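Local coordinates for protein formylmethanofuran--tetrahydromethanopterin formyltransferase (Methanosarcina barkeri, PDB 1M5S) that probably catalyses the reversible transfer of a formyl group from formylmethanofuran to tetrahydromethanopterin, a step of methanogenesis from carbon dioxide, at residues A[43-47]-A[48-52]. Residues are numbered along the deposited sequence; the frame is centred on the assembly and turned at random.
Sequences FATSV and IMCPA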
# COMPACT_ATOMS: atom_id res chain seq x y z
N PHE A 43 -19.14 2.85 -0.55
CA PHE A 43 -20.44 3.50 -0.71
C PHE A 43 -21.33 3.30 0.52
O PHE A 43 -22.49 2.90 0.42
CB PHE A 43 -21.13 2.97 -1.98
CG PHE A 43 -22.35 3.76 -2.39
CD1 PHE A 43 -22.46 5.11 -2.08
CD2 PHE A 43 -23.37 3.16 -3.12
CE1 PHE A 43 -23.58 5.85 -2.48
CE2 PHE A 43 -24.49 3.89 -3.53
CZ PHE A 43 -24.59 5.24 -3.20
N ALA A 44 -20.76 3.55 1.70
CA ALA A 44 -21.47 3.32 2.97
C ALA A 44 -20.85 4.14 4.10
O ALA A 44 -20.32 3.59 5.08
CB ALA A 44 -21.39 1.84 3.35
N THR A 45 -20.91 5.46 3.96
CA THR A 45 -20.40 6.39 4.97
C THR A 45 -21.47 6.80 5.99
O THR A 45 -21.15 7.00 7.17
CB THR A 45 -19.77 7.67 4.32
OG1 THR A 45 -20.78 8.40 3.60
CG2 THR A 45 -18.64 7.30 3.37
N SER A 46 -22.73 6.76 5.57
CA SER A 46 -23.85 7.28 6.37
C SER A 46 -25.19 6.76 5.84
O SER A 46 -25.53 7.01 4.68
CB SER A 46 -23.84 8.82 6.34
OG SER A 46 -24.88 9.37 7.13
N VAL A 47 -25.96 6.08 6.70
CA VAL A 47 -27.26 5.48 6.31
C VAL A 47 -28.31 6.54 5.98
O VAL A 47 -29.43 6.23 5.58
CB VAL A 47 -27.85 4.57 7.44
CG1 VAL A 47 -27.09 3.26 7.51
CG2 VAL A 47 -27.79 5.28 8.78
N ILE A 48 -27.92 7.80 6.13
CA ILE A 48 -28.83 8.91 5.94
C ILE A 48 -28.84 9.34 4.45
O ILE A 48 -29.60 10.25 4.07
CB ILE A 48 -28.43 10.06 6.93
CG1 ILE A 48 -29.57 10.29 7.93
CG2 ILE A 48 -28.05 11.33 6.18
CD1 ILE A 48 -29.25 9.85 9.35
N MET A 49 -28.12 8.59 3.62
CA MET A 49 -28.11 8.77 2.16
C MET A 49 -27.30 7.71 1.38
O MET A 49 -27.21 7.76 0.14
CB MET A 49 -27.59 10.16 1.80
CG MET A 49 -28.66 11.13 1.34
SD MET A 49 -27.97 12.40 0.27
CE MET A 49 -28.49 11.78 -1.37
N CYS A 50 -26.62 6.83 2.12
CA CYS A 50 -25.94 5.67 1.55
C CYS A 50 -26.76 4.42 1.86
O CYS A 50 -27.52 4.41 2.84
CB CYS A 50 -24.54 5.52 2.15
SG CYS A 50 -23.29 6.69 1.54
N PRO A 51 -26.62 3.37 1.04
CA PRO A 51 -27.31 2.09 1.30
C PRO A 51 -27.07 1.53 2.71
O PRO A 51 -27.93 0.86 3.28
CB PRO A 51 -26.78 1.16 0.21
CG PRO A 51 -26.43 2.08 -0.93
CD PRO A 51 -25.93 3.36 -0.27
N ALA A 52 -25.89 1.79 3.26
CA ALA A 52 -25.56 1.35 4.62
C ALA A 52 -24.46 2.19 5.23
O ALA A 52 -23.99 3.16 4.63
CB ALA A 52 -25.15 -0.12 4.61
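Pro-51 lays its CD over one face of the Phe-43 ring, the two side chains crossing at about a right angle. This is a CH-pi contact, with Pro-51 CD 3.7 Å from the centroid of the Phe-43 ring and only 16° off the normal. Pro-51 CG lies 3.7 Å from Phe-43 CE2. Phe-43 has CG anti to its own N (chi1 -169°), which swings the ring over toward Pro-51 and Cys-50. Cys-50 SG comes to the same ring obliquely, 4.9 Å from the centroid, as a sulfur-aromatic neighbour. That sulfur also takes a weak hydrogen bond from the backbone, Thr-45 N to Cys-50 SG at 3.6 Å, and lies beside Thr-45 OG1, whose own bond goes to Gln-94 O of the second subunit.

Next to these side chains Ser-46 O accepts twice: Cys-50 N at 2.8 Å, an alpha-turn bond, lies almost in line with the C=O (163°), while Met-49 N at 3.2 Å, a beta-turn bond, comes in above the carbonyl plane. Further out, Glu-53 OE2 binds Val-47 N, and Arg-91 NH2 binds Phe-43 O. Arg-91 of the second subunit makes a cation-pi contact with the Phe-43 ring.

The loop thus links helix 30-41 to strand 53-60 while meeting another subunit of the homotetramer. With an alanine here in place of Phe-43, Pro-51 CD would probably lose the surface it packs on, and Arg-91 of the second subunit its aromatic partner. Two N-H groups on one carbonyl probably fix the turn, and the shared ring ties its shape to the subunit interface.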